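Local coordinates for lysyl oxidase (Pichia pastoris, PDB 1W7C), which probably oxidises primary amines, including lysyl side chains, to aldehydes, using a copper ion and a protein-derived topaquinone cofactor, at residues D49-N53 / Y88-G92; L127-V131 / M215-D219; L340-Y344 / R583-S588; D541-W547 / R599-L604. All coordinates share one frame; numbering follows the deposited sequence. Where two conformers were deposited one is given.

Contact 1: residues D49-N53 / Y88-G92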
loop_
_atom_site.group_PDB
_atom_site.type_symbol
_atom_site.label_atom_id
_atom_site.label_comp_id
_atom_site.label_asym_id
_atom_site.label_seq_id
_atom_site.Cartn_x
_atom_site.Cartn_y
_atom_site.Cartn_z
ATOM N N ASP A 49 -38.243 -5.171 -30.579
ATOM C CA ASP A 49 -38.504 -3.814 -30.117
ATOM C C ASP A 49 -39.161 -3.885 -28.732
ATOM O O ASP A 49 -39.216 -4.951 -28.133
ATOM C CB ASP A 49 -39.321 -3.016 -31.167
ATOM C CG ASP A 49 -40.716 -3.550 -31.396
ATOM O OD1 ASP A 49 -41.308 -4.217 -30.526
ATOM O OD2 ASP A 49 -41.329 -3.287 -32.443
ATOM N N PHE A 50 -39.651 -2.755 -28.226
ATOM C CA PHE A 50 -40.197 -2.694 -26.873
ATOM C C PHE A 50 -41.492 -3.503 -26.686
ATOM O O PHE A 50 -41.984 -3.640 -25.555
ATOM C CB PHE A 50 -40.497 -1.239 -26.474
ATOM C CG PHE A 50 -39.292 -0.318 -26.378
ATOM C CD1 PHE A 50 -39.445 1.022 -26.710
ATOM C CD2 PHE A 50 -38.052 -0.736 -25.903
ATOM C CE1 PHE A 50 -38.387 1.922 -26.608
ATOM C CE2 PHE A 50 -36.980 0.158 -25.799
ATOM C CZ PHE A 50 -37.162 1.494 -26.120
ATOM N N PHE A 51 -42.049 -4.022 -27.779
ATOM C CA PHE A 51 -43.300 -4.767 -27.720
ATOM C C PHE A 51 -43.092 -6.256 -27.986
ATOM O O PHE A 51 -44.044 -7.047 -27.955
ATOM C CB PHE A 51 -44.301 -4.148 -28.695
ATOM C CG PHE A 51 -44.620 -2.717 -28.368
ATOM C CD1 PHE A 51 -43.924 -1.688 -28.993
ATOM C CD2 PHE A 51 -45.545 -2.394 -27.369
ATOM C CE1 PHE A 51 -44.182 -0.367 -28.689
ATOM C CE2 PHE A 51 -45.790 -1.069 -27.033
ATOM C CZ PHE A 51 -45.118 -0.051 -27.697
ATOM N N SER A 52 -41.831 -6.628 -28.242
ATOM C CA SER A 52 -41.433 -8.024 -28.381
ATOM C C SER A 52 -41.123 -8.650 -27.035
ATOM O O SER A 52 -41.007 -7.957 -26.025
ATOM C CB SER A 52 -40.149 -8.150 -29.212
ATOM O OG SER A 52 -40.155 -7.414 -30.404
ATOM N N ASN A 53 -40.941 -9.965 -27.044
ATOM C CA ASN A 53 -40.258 -10.658 -25.950
ATOM C C ASN A 53 -38.925 -11.122 -26.462
ATOM O O ASN A 53 -38.836 -11.598 -27.593
ATOM C CB ASN A 53 -41.016 -11.901 -25.473
ATOM C CG ASN A 53 -42.492 -11.661 -25.265
ATOM O OD1 ASN A 53 -42.903 -10.638 -24.723
ATOM N ND2 ASN A 53 -43.311 -12.645 -25.661
ATOM N N TYR A 88 -36.967 -10.116 -21.435
ATOM C CA TYR A 88 -37.873 -8.989 -21.590
ATOM C C TYR A 88 -39.187 -9.470 -22.164
ATOM O O TYR A 88 -39.205 -10.158 -23.176
ATOM C CB TYR A 88 -37.277 -7.916 -22.493
ATOM C CG TYR A 88 -38.236 -6.768 -22.661
ATOM C CD1 TYR A 88 -38.428 -5.837 -21.642
ATOM C CD2 TYR A 88 -39.030 -6.658 -23.803
ATOM C CE1 TYR A 88 -39.337 -4.811 -21.776
ATOM C CE2 TYR A 88 -39.925 -5.622 -23.931
ATOM C CZ TYR A 88 -40.088 -4.716 -22.916
ATOM O OH TYR A 88 -40.964 -3.666 -23.050
ATOM N N PHE A 89 -40.267 -9.128 -21.479
ATOM C CA PHE A 89 -41.619 -9.375 -21.974
ATOM C C PHE A 89 -42.332 -8.081 -22.336
ATOM O O PHE A 89 -42.710 -7.300 -21.443
ATOM C CB PHE A 89 -42.449 -10.123 -20.938
ATOM C CG PHE A 89 -41.994 -11.540 -20.715
ATOM C CD1 PHE A 89 -41.170 -11.848 -19.650
ATOM C CD2 PHE A 89 -42.346 -12.549 -21.592
ATOM C CE1 PHE A 89 -40.732 -13.128 -19.443
ATOM C CE2 PHE A 89 -41.923 -13.849 -21.379
ATOM C CZ PHE A 89 -41.116 -14.137 -20.289
ATOM N N GLY A 90 -42.574 -7.903 -23.643
ATOM C CA GLY A 90 -43.286 -6.756 -24.155
ATOM C C GLY A 90 -44.663 -7.075 -24.708
ATOM O O GLY A 90 -45.373 -6.167 -25.074
ATOM N N GLU A 91 -45.050 -8.349 -24.714
ATOM C CA GLU A 91 -46.303 -8.775 -25.318
ATOM C C GLU A 91 -47.539 -8.286 -24.572
ATOM O O GLU A 91 -48.642 -8.296 -25.123
ATOM C CB GLU A 91 -46.346 -10.314 -25.425
ATOM C CG GLU A 91 -46.440 -11.028 -24.069
ATOM C CD GLU A 91 -46.638 -12.520 -24.181
ATOM O OE1 GLU A 91 -46.109 -13.120 -25.137
ATOM O OE2 GLU A 91 -47.317 -13.087 -23.290
ATOM N N GLY A 92 -47.369 -7.901 -23.317
ATOM C CA GLY A 92 -48.468 -7.393 -22.516
ATOM C C GLY A 92 -48.766 -5.907 -22.679
ATOM O O GLY A 92 -48.144 -5.189 -23.463
#
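In the N2 domain, at the point where a type I turn at 49-52 leads into strand 53-61 of an antiparallel sheet, Asn-53 meets the chain leaving the neighbouring strand 82-89. Its amide bonds three groups of that chain. OD1 accepts two backbone donors, Gly-90 N at 3.0 Å, which lies in the carbonyl plane, and Glu-91 N at 3.1 Å. On the other branch ND2 gives a fairly straight bond to OE1 of Glu-91 (2.9 Å), reaching it from above the carboxylate plane, and also donates to Asn-41 O. The turn is held a second way: with CG anti to the backbone N (chi1 179°), Tyr-88 sends its ring toward the turn, edge to the Phe-50 carbonyl, and its OH donates to Phe-50 O at 2.7 Å. That carbonyl takes a further bond from Arg-218. Inside the turn, Asp-49 OD1 receives Phe-51 N at 2.9 Å, an Asx turn. Gly-90 passes so close to the carbonyls of Phe-50 and Ser-52 that a CB there would clash with both. One amide thus satisfies two adjacent backbone N-H groups while gripping a carboxylate, so the rotation of the Asn-53 side chain is fixed from both ends.

Contact 2: residues L127-V131 / M215-D219; sequences LPFEV and MTGRD
Polar contact centres on Glu-130, whose carboxylate receives the backbone N-H of Gly-217. OE1 takes this proton at 2.8 Å on its syn side, and a weak, longer bond runs from Gly-217 N to OE2 at 3.5 Å. The bend at chi2 (-49°) brings the carboxylate round to the loop. A water hydrogen-bonds Glu-130 OE2 at 2.8 Å and Met-215 O at 2.7 Å, although other acceptors compete for its protons; OE2 also has Thr-187 OG1 as a partner. The join is between two sheets: Phe-129 and Glu-130 form a 3-10 segment after strand 126-128 of the sheet that also holds strand 82-89, while 215-219 lies in the loop between strands 209-214 and 224-230 of the next five-stranded sheet, consistent with an interface between the two small domains of copper amine oxidases. The apolar contact is a CH-pi interaction. Arg-218 CG sits over the middle of the Phe-129 ring, 3.6 Å from its centroid and only 4° off the normal, while the bent chain carries the guanidinium on to Gly-90 O, Gly-92 O and Phe-50 O. An alanine in place of Phe-129 would take away the ring face under Arg-218 CG, and would probably open a gap beneath the methylenes and leave the arginine held by its guanidinium bonds.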
loop_
_atom_site.group_PDB
_atom_site.type_symbol
_atom_site.label_atom_id
_atom_site.label_comp_id
_atom_site.label_asym_id
_atom_site.label_seq_id
_atom_site.Cartn_x
_atom_site.Cartn_y
_atom_site.Cartn_z
ATOM N N LEU A 127 -39.035 -6.260 -13.329
ATOM C CA LEU A 127 -38.480 -4.911 -13.338
ATOM C C LEU A 127 -39.244 -4.099 -14.373
ATOM O O LEU A 127 -39.171 -4.424 -15.554
ATOM C CB LEU A 127 -36.989 -4.974 -13.684
ATOM C CG LEU A 127 -36.224 -3.654 -13.853
ATOM C CD1 LEU A 127 -35.963 -3.057 -12.483
ATOM C CD2 LEU A 127 -34.938 -3.883 -14.597
ATOM N N PRO A 128 -39.997 -3.074 -13.962
ATOM C CA PRO A 128 -40.805 -2.302 -14.918
ATOM C C PRO A 128 -39.975 -1.657 -16.031
ATOM O O PRO A 128 -38.842 -1.210 -15.810
ATOM C CB PRO A 128 -41.427 -1.223 -14.035
ATOM C CG PRO A 128 -41.458 -1.804 -12.693
ATOM C CD PRO A 128 -40.181 -2.596 -12.573
ATOM N N PHE A 129 -40.577 -1.532 -17.210
ATOM C CA PHE A 129 -39.936 -0.897 -18.346
ATOM C C PHE A 129 -39.288 0.448 -17.989
ATOM O O PHE A 129 -38.165 0.718 -18.399
ATOM C CB PHE A 129 -40.963 -0.680 -19.468
ATOM C CG PHE A 129 -40.371 -0.029 -20.690
ATOM C CD1 PHE A 129 -39.704 -0.792 -21.641
ATOM C CD2 PHE A 129 -40.465 1.353 -20.879
ATOM C CE1 PHE A 129 -39.158 -0.210 -22.737
ATOM C CE2 PHE A 129 -39.923 1.934 -21.995
ATOM C CZ PHE A 129 -39.266 1.154 -22.923
ATOM N N GLU A 130 -40.015 1.314 -17.279
ATOM C CA GLU A 130 -39.504 2.658 -16.993
ATOM C C GLU A 130 -38.148 2.658 -16.298
ATOM O O GLU A 130 -37.374 3.570 -16.536
ATOM C CB GLU A 130 -40.473 3.511 -16.189
ATOM C CG GLU A 130 -41.745 3.919 -16.938
ATOM C CD GLU A 130 -41.499 4.501 -18.331
ATOM O OE1 GLU A 130 -42.219 4.125 -19.268
ATOM O OE2 GLU A 130 -40.622 5.384 -18.479
ATOM N N VAL A 131 -37.885 1.650 -15.465
ATOM C CA VAL A 131 -36.633 1.538 -14.706
ATOM C C VAL A 131 -35.805 0.348 -15.226
ATOM O O VAL A 131 -34.966 -0.218 -14.532
ATOM C CB VAL A 131 -36.882 1.430 -13.178
ATOM C CG1 VAL A 131 -37.475 2.702 -12.631
ATOM C CG2 VAL A 131 -37.736 0.234 -12.812
ATOM N N MET A 215 -38.254 10.541 -22.130
ATOM C CA MET A 215 -38.326 9.255 -22.828
ATOM C C MET A 215 -39.307 8.318 -22.116
ATOM O O MET A 215 -39.090 7.100 -22.059
ATOM C CB MET A 215 -36.917 8.627 -22.921
ATOM C CG MET A 215 -36.196 8.549 -21.589
ATOM S SD MET A 215 -34.702 7.531 -21.627
ATOM C CE MET A 215 -35.409 5.906 -21.945
ATOM N N THR A 216 -40.419 8.880 -21.637
ATOM C CA THR A 216 -41.426 8.098 -20.902
ATOM C C THR A 216 -42.199 7.185 -21.851
ATOM O O THR A 216 -42.632 7.604 -22.913
ATOM C CB THR A 216 -42.411 9.027 -20.197
ATOM O OG1 THR A 216 -41.701 9.960 -19.364
ATOM C CG2 THR A 216 -43.338 8.241 -19.232
ATOM N N GLY A 217 -42.347 5.930 -21.452
ATOM C CA GLY A 217 -43.214 4.984 -22.131
ATOM C C GLY A 217 -42.538 4.279 -23.290
ATOM O O GLY A 217 -41.454 4.655 -23.721
ATOM N N ARG A 218 -43.228 3.277 -23.833
ATOM C CA ARG A 218 -42.707 2.399 -24.875
ATOM C C ARG A 218 -42.943 2.918 -26.293
ATOM O O ARG A 218 -42.466 2.327 -27.234
ATOM C CB ARG A 218 -43.358 1.017 -24.739
ATOM C CG ARG A 218 -42.952 0.283 -23.481
ATOM C CD ARG A 218 -43.334 -1.178 -23.490
ATOM N NE ARG A 218 -44.786 -1.388 -23.535
ATOM C CZ ARG A 218 -45.357 -2.538 -23.842
ATOM N NH1 ARG A 218 -44.608 -3.587 -24.171
ATOM N NH2 ARG A 218 -46.678 -2.656 -23.808
ATOM N N ASP A 219 -43.704 4.005 -26.425
ATOM C CA ASP A 219 -43.990 4.620 -27.723
ATOM C C ASP A 219 -43.071 5.815 -27.952
ATOM O O ASP A 219 -43.285 6.914 -27.404
ATOM C CB ASP A 219 -45.459 5.027 -27.760
ATOM C CG ASP A 219 -45.871 5.658 -29.054
ATOM O OD1 ASP A 219 -45.047 5.762 -29.996
ATOM O OD2 ASP A 219 -47.034 6.076 -29.205
HETATM O O HOH W 1 -38.768 4.936 -20.477
#

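Contact 3: residues L340-Y344 / R583-S588; sequences LIAEY and RIVKNS
Glu-343 lays its carboxylate along the NE side of the Arg-583 guanidinium, one oxygen to each of two nitrogens. NE donates to OE2 at 2.8 Å and NH2 to OE1 at 2.9 Å, a side-on, two-pronged salt bridge. The fit is not flat: the two planes stand 43° apart, so NE comes in from above the carboxylate plane whereas OE2 stays close to the plane of the guanidinium. Reach comes from the glutamate, fully extended with CG anti to the backbone N (chi1 -178°), and the arginine bends at chi3 to present its flank. Over one guanidinium face, Val-585 O lies 3.4 Å above the plane. Apolar groups close in as well, with Ile-341 CD1 4.0 Å from Arg-583 CD and Val-585 CG1 3.4 Å from Glu-343 OE1. Each carboxylate oxygen also takes a proton from a water: one water donates to OE2 and accepts from Val-585 N, while the other donates to OE1 and bonds Ser-588 OG, itself tied to Ser-590 N. Four donors therefore satisfy a buried carboxylate, and its pairing with the arginine would probably favour the charged form. Ile-341 and Glu-343 belong to strand 329-344, which pairs with strands 355-357 and 488-498 in the enzyme domain; the Glu-343 side chain lies about 6 Å from that of the copper ligand His-488. Phe-355 packs against both halves of the salt bridge, and the second subunit adds its Lys-530, which bonds Glu-343 O, and its Asn-528, which holds the backbone of Lys-586 and Asn-587.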
loop_
_atom_site.group_PDB
_atom_site.type_symbol
_atom_site.label_atom_id
_atom_site.label_comp_id
_atom_site.label_asym_id
_atom_site.label_seq_id
_atom_site.Cartn_x
_atom_site.Cartn_y
_atom_site.Cartn_z
ATOM N N LEU A 340 -19.013 -1.864 -8.819
ATOM C CA LEU A 340 -18.089 -0.746 -8.938
ATOM C C LEU A 340 -18.890 0.438 -9.428
ATOM O O LEU A 340 -19.593 0.341 -10.446
ATOM C CB LEU A 340 -16.926 -0.982 -9.914
ATOM C CG LEU A 340 -16.155 -2.230 -9.999
ATOM C CD1 LEU A 340 -16.955 -3.229 -10.785
ATOM C CD2 LEU A 340 -14.797 -1.922 -10.713
ATOM N N ILE A 341 -18.781 1.555 -8.732
ATOM C CA ILE A 341 -19.486 2.793 -9.079
ATOM C C ILE A 341 -18.482 3.880 -9.428
ATOM O O ILE A 341 -17.338 3.895 -8.941
ATOM C CB ILE A 341 -20.462 3.290 -7.977
ATOM C CG1 ILE A 341 -19.702 3.574 -6.683
ATOM C CG2 ILE A 341 -21.579 2.259 -7.826
ATOM C CD1 ILE A 341 -20.554 4.327 -5.627
ATOM N N ALA A 342 -18.927 4.786 -10.278
ATOM C CA ALA A 342 -18.172 5.980 -10.583
ATOM C C ALA A 342 -19.142 7.138 -10.550
ATOM O O ALA A 342 -20.029 7.232 -11.421
ATOM C CB ALA A 342 -17.493 5.880 -11.936
ATOM N N GLU A 343 -19.036 7.973 -9.513
ATOM C CA GLU A 343 -20.007 8.987 -9.220
ATOM C C GLU A 343 -19.354 10.370 -9.337
ATOM O O GLU A 343 -18.435 10.685 -8.572
ATOM C CB GLU A 343 -20.543 8.794 -7.799
ATOM C CG GLU A 343 -21.613 9.803 -7.400
ATOM C CD GLU A 343 -22.009 9.739 -5.947
ATOM O OE1 GLU A 343 -23.036 10.365 -5.621
ATOM O OE2 GLU A 343 -21.253 9.156 -5.136
ATOM N N TYR A 344 -19.832 11.168 -10.276
ATOM C CA TYR A 344 -19.211 12.454 -10.634
ATOM C C TYR A 344 -19.893 13.618 -9.967
ATOM O O TYR A 344 -21.117 13.580 -9.757
ATOM C CB TYR A 344 -19.208 12.639 -12.173
ATOM C CG TYR A 344 -18.260 11.693 -12.860
ATOM C CD1 TYR A 344 -18.538 10.336 -12.945
ATOM C CD2 TYR A 344 -17.037 12.128 -13.404
ATOM C CE1 TYR A 344 -17.660 9.460 -13.515
ATOM C CE2 TYR A 344 -16.154 11.238 -13.960
ATOM C CZ TYR A 344 -16.473 9.912 -14.007
ATOM O OH TYR A 344 -15.575 9.049 -14.569
ATOM N N ARG A 583 -17.934 6.888 -0.352
ATOM C CA ARG A 583 -18.497 8.035 -1.017
ATOM C C ARG A 583 -18.425 9.277 -0.175
ATOM O O ARG A 583 -18.704 9.254 1.026
ATOM C CB ARG A 583 -19.972 7.810 -1.361
ATOM C CG ARG A 583 -20.271 6.850 -2.483
ATOM C CD ARG A 583 -21.782 6.584 -2.610
ATOM N NE ARG A 583 -22.486 7.758 -3.054
ATOM C CZ ARG A 583 -23.746 8.056 -2.765
ATOM N NH1 ARG A 583 -24.463 7.292 -1.960
ATOM N NH2 ARG A 583 -24.291 9.136 -3.283
ATOM N N ILE A 584 -18.123 10.378 -0.819
ATOM C CA ILE A 584 -18.270 11.732 -0.247
ATOM C C ILE A 584 -19.723 12.165 -0.235
ATOM O O ILE A 584 -20.237 12.605 0.791
ATOM C CB ILE A 584 -17.393 12.729 -1.010
ATOM C CG1 ILE A 584 -15.927 12.341 -0.874
ATOM C CG2 ILE A 584 -17.655 14.157 -0.493
ATOM C CD1 ILE A 584 -14.978 13.065 -1.818
ATOM N N VAL A 585 -20.387 12.070 -1.375
ATOM C CA VAL A 585 -21.806 12.472 -1.484
ATOM C C VAL A 585 -22.688 11.540 -0.627
ATOM O O VAL A 585 -22.407 10.326 -0.565
ATOM C CB VAL A 585 -22.220 12.428 -2.968
ATOM C CG1 VAL A 585 -23.736 12.638 -3.132
ATOM C CG2 VAL A 585 -21.400 13.435 -3.771
ATOM N N LYS A 586 -23.720 12.107 -0.017
ATOM C CA LYS A 586 -24.628 11.374 0.857
ATOM C C LYS A 586 -25.957 11.041 0.186
ATOM O O LYS A 586 -26.498 9.950 0.381
ATOM C CB LYS A 586 -24.878 12.174 2.152
ATOM C CG LYS A 586 -23.531 12.606 2.869
ATOM C CD LYS A 586 -22.558 11.458 3.054
ATOM C CE LYS A 586 -21.211 11.876 3.679
ATOM N NZ LYS A 586 -20.095 10.901 3.317
ATOM N N ASN A 587 -26.522 11.999 -0.536
ATOM C CA ASN A 587 -27.881 11.897 -1.029
ATOM C C ASN A 587 -27.937 12.276 -2.501
ATOM O O ASN A 587 -28.271 13.412 -2.825
ATOM C CB ASN A 587 -28.806 12.869 -0.230
ATOM C CG ASN A 587 -28.650 12.766 1.290
ATOM O OD1 ASN A 587 -28.490 13.785 2.010
ATOM N ND2 ASN A 587 -28.781 11.572 1.794
ATOM N N SER A 588 -27.667 11.332 -3.375
ATOM C CA SER A 588 -27.648 11.576 -4.820
ATOM C C SER A 588 -28.982 11.336 -5.493
ATOM O O SER A 588 -29.588 10.273 -5.335
ATOM C CB SER A 588 -26.624 10.666 -5.491
ATOM O OG SER A 588 -26.694 10.805 -6.894
HETATM O O HOH W 2 -19.379 10.801 -4.057
HETATM O O HOH W 3 -24.322 11.908 -7.368
#

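Contact 4: residues D541-W547 / R599-L604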
loop_
_atom_site.group_PDB
_atom_site.type_symbol
_atom_site.label_atom_id
_atom_site.label_comp_id
_atom_site.label_asym_id
_atom_site.label_seq_id
_atom_site.Cartn_x
_atom_site.Cartn_y
_atom_site.Cartn_z
ATOM N N ASP A 541 -24.790 -3.253 12.459
ATOM C CA ASP A 541 -24.811 -1.801 12.693
ATOM C C ASP A 541 -25.215 -1.120 11.385
ATOM O O ASP A 541 -24.536 -1.256 10.370
ATOM C CB ASP A 541 -23.435 -1.344 13.188
ATOM C CG ASP A 541 -23.421 0.081 13.663
ATOM O OD1 ASP A 541 -24.330 0.896 13.308
ATOM O OD2 ASP A 541 -22.544 0.447 14.464
ATOM N N PHE A 542 -26.326 -0.403 11.384
ATOM C CA PHE A 542 -26.788 0.282 10.189
ATOM C C PHE A 542 -25.751 1.266 9.649
ATOM O O PHE A 542 -25.674 1.499 8.466
ATOM C CB PHE A 542 -28.089 1.025 10.485
ATOM C CG PHE A 542 -28.718 1.607 9.267
ATOM C CD1 PHE A 542 -29.491 0.822 8.432
ATOM C CD2 PHE A 542 -28.487 2.923 8.922
ATOM C CE1 PHE A 542 -30.032 1.345 7.289
ATOM C CE2 PHE A 542 -29.030 3.463 7.749
ATOM C CZ PHE A 542 -29.815 2.683 6.955
ATOM N N ASN A 543 -24.961 1.851 10.543
ATOM C CA ASN A 543 -23.943 2.836 10.180
ATOM C C ASN A 543 -22.727 2.228 9.491
ATOM O O ASN A 543 -21.894 2.950 8.942
ATOM C CB ASN A 543 -23.466 3.598 11.429
ATOM C CG ASN A 543 -24.532 4.444 12.034
ATOM O OD1 ASN A 543 -25.456 4.874 11.365
ATOM N ND2 ASN A 543 -24.395 4.707 13.312
ATOM N N GLY A 544 -22.566 0.894 9.508
ATOM C CA GLY A 544 -21.343 0.259 9.065
ATOM C C GLY A 544 -20.180 0.586 9.975
ATOM O O GLY A 544 -20.354 1.123 11.072
ATOM N N ILE A 545 -19.002 0.253 9.504
ATOM C CA ILE A 545 -17.773 0.445 10.211
ATOM C C ILE A 545 -16.875 1.298 9.339
ATOM O O ILE A 545 -16.663 0.984 8.174
ATOM C CB ILE A 545 -17.084 -0.898 10.506
ATOM C CG1 ILE A 545 -17.914 -1.703 11.495
ATOM C CG2 ILE A 545 -15.643 -0.694 11.024
ATOM C CD1 ILE A 545 -17.617 -3.156 11.511
ATOM N N ASN A 546 -16.313 2.365 9.911
ATOM C CA ASN A 546 -15.285 3.134 9.244
ATOM C C ASN A 546 -13.957 2.888 9.945
ATOM O O ASN A 546 -13.925 2.739 11.167
ATOM C CB ASN A 546 -15.653 4.610 9.232
ATOM C CG ASN A 546 -16.834 4.899 8.285
ATOM O OD1 ASN A 546 -16.951 4.261 7.223
ATOM N ND2 ASN A 546 -17.635 5.866 8.623
ATOM N N TRP A 547 -12.894 2.795 9.163
ATOM C CA TRP A 547 -11.582 2.547 9.746
ATOM C C TRP A 547 -11.246 3.638 10.804
ATOM O O TRP A 547 -11.588 4.808 10.639
ATOM C CB TRP A 547 -10.517 2.481 8.645
ATOM C CG TRP A 547 -10.787 1.394 7.647
ATOM C CD1 TRP A 547 -10.948 1.539 6.289
ATOM C CD2 TRP A 547 -10.860 -0.025 7.899
ATOM N NE1 TRP A 547 -11.197 0.324 5.720
ATOM C CE2 TRP A 547 -11.166 -0.647 6.684
ATOM C CE3 TRP A 547 -10.745 -0.820 9.043
ATOM C CZ2 TRP A 547 -11.241 -2.043 6.544
ATOM C CZ3 TRP A 547 -10.865 -2.202 8.919
ATOM C CH2 TRP A 547 -11.145 -2.786 7.696
ATOM N N ARG A 599 -21.385 3.856 1.427
ATOM C CA ARG A 599 -21.401 4.993 2.327
ATOM C C ARG A 599 -20.530 4.864 3.582
ATOM O O ARG A 599 -20.367 5.862 4.285
ATOM C CB ARG A 599 -22.835 5.276 2.775
ATOM C CG ARG A 599 -23.538 4.105 3.471
ATOM C CD ARG A 599 -24.994 4.378 3.728
ATOM N NE ARG A 599 -25.710 3.172 4.185
ATOM C CZ ARG A 599 -25.769 2.783 5.438
ATOM N NH1 ARG A 599 -25.229 3.490 6.412
ATOM N NH2 ARG A 599 -26.446 1.695 5.731
ATOM N N SER A 600 -19.975 3.665 3.809
ATOM C CA SER A 600 -19.068 3.403 4.920
ATOM C C SER A 600 -17.957 2.536 4.386
ATOM O O SER A 600 -18.044 2.028 3.281
ATOM C CB SER A 600 -19.796 2.683 6.060
ATOM O OG SER A 600 -20.884 3.506 6.472
ATOM N N ASN A 601 -16.903 2.335 5.170
ATOM C CA ASN A 601 -15.807 1.480 4.703
ATOM C C ASN A 601 -16.150 -0.013 4.590
ATOM O O ASN A 601 -15.666 -0.699 3.703
ATOM C CB ASN A 601 -14.562 1.640 5.577
ATOM C CG ASN A 601 -13.943 3.007 5.520
ATOM O OD1 ASN A 601 -13.691 3.611 6.581
ATOM N ND2 ASN A 601 -13.650 3.490 4.339
ATOM N N LEU A 602 -16.959 -0.501 5.542
ATOM C CA LEU A 602 -17.315 -1.906 5.565
ATOM C C LEU A 602 -18.586 -2.131 6.384
ATOM O O LEU A 602 -18.972 -1.324 7.244
ATOM C CB LEU A 602 -16.190 -2.803 5.984
ATOM C CG LEU A 602 -15.735 -3.382 7.282
ATOM C CD1 LEU A 602 -16.726 -4.134 8.064
ATOM C CD2 LEU A 602 -14.602 -4.363 6.938
ATOM N N PHE A 603 -19.256 -3.234 6.057
ATOM C CA PHE A 603 -20.437 -3.662 6.775
ATOM C C PHE A 603 -20.300 -5.128 7.124
ATOM O O PHE A 603 -19.737 -5.913 6.370
ATOM C CB PHE A 603 -21.686 -3.516 5.901
ATOM C CG PHE A 603 -22.088 -2.083 5.636
ATOM C CD1 PHE A 603 -21.552 -1.388 4.553
ATOM C CD2 PHE A 603 -22.949 -1.434 6.464
ATOM C CE1 PHE A 603 -21.902 -0.060 4.346
ATOM C CE2 PHE A 603 -23.315 -0.126 6.244
ATOM C CZ PHE A 603 -22.769 0.584 5.197
ATOM N N LEU A 604 -20.809 -5.491 8.298
ATOM C CA LEU A 604 -20.877 -6.909 8.730
ATOM C C LEU A 604 -22.316 -7.341 8.808
ATOM O O LEU A 604 -23.127 -6.640 9.450
ATOM C CB LEU A 604 -20.244 -7.022 10.120
ATOM C CG LEU A 604 -18.771 -6.612 10.195
ATOM C CD1 LEU A 604 -18.305 -6.598 11.646
ATOM C CD2 LEU A 604 -17.864 -7.507 9.394
HETATM O O HOH W 4 -22.209 -2.981 9.555
HETATM O O HOH W 5 -22.583 -4.528 11.138
HETATM O O HOH W 6 -19.888 6.703 6.937
HETATM O O HOH W 7 -12.024 5.610 7.852
#
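Ile-545 and Leu-602 form a single antiparallel hydrogen-bonded bridge, with Ile-545 N to Leu-602 O at 2.8 Å and Leu-602 N returning to Ile-545 O, and a classic beta bulge sets Asn-601 beside Leu-602 opposite the isoleucine. Two asparagines then continue the pairing through their side chains. Asn-601 N donates to Asn-546 OD1 at 2.8 Å, nearly straight onto the oxygen, and Trp-547 N donates to Asn-601 OD1, also at 2.8 Å. The Asn-601 CB lies over the five-membered ring of Trp-547, a CH-pi contact. Ile-545 CD1 meets Leu-604 CD1 at 3.5 Å and lies alongside Leu-602, whose CD2 reaches the Trp-547 ring. At the turn end, Ser-600 OG donates to Asn-543 O at 2.7 Å, while Arg-599 grips Phe-542 O end-on, through NH1 at 2.9 Å and NH2 at 2.8 Å. Extended from CG to NE and then turned at chi4 (86°), this arginine stacks on the Phe-542 ring with planes 28° apart, NH2 over the ring centre in a cation-pi contact; Phe-603 CZ lies over one guanidinium face. A leucine at Arg-599 would remove both N-H donors, and Phe-542 O would probably be left without these mates and its ring free to shift. Two waters bridge the backbones of Leu-604 and Asp-541, the residue that follows the calcium ligand Glu-540. With NH2 also bonded to Asn-631, the guanidinium is held at its edge and over its faces, which fixes its rotation and, with Ser-600 and the two waters, ties the 541-544 turn to the start of strand 602-606.

In the fold
From the N terminus, contact 1 closes first, joining the turn before strand 53-61 to the end of strand 82-89. Contact 2 follows in series and spans a longer stretch, tying the sheet that contains 82-89 and 126-128 to the loop after strand 209-214. The two touch, with centres about 11 Å apart, because the Arg-218 side chain of contact 2 ends among the carbonyls of contact 1. Contacts 3 and 4 belong to the enzyme domain and cross along the chain, 541-547 falling between 340-344 and 583-588. Contact 3 ties strand 329-344 to the loop after strand 569-576; contact 4 ties the loop between strands 526-536 and 553-559 to the start of strand 602-606. Contacts 1 and 4 lie farthest apart, about 41 Å between centres.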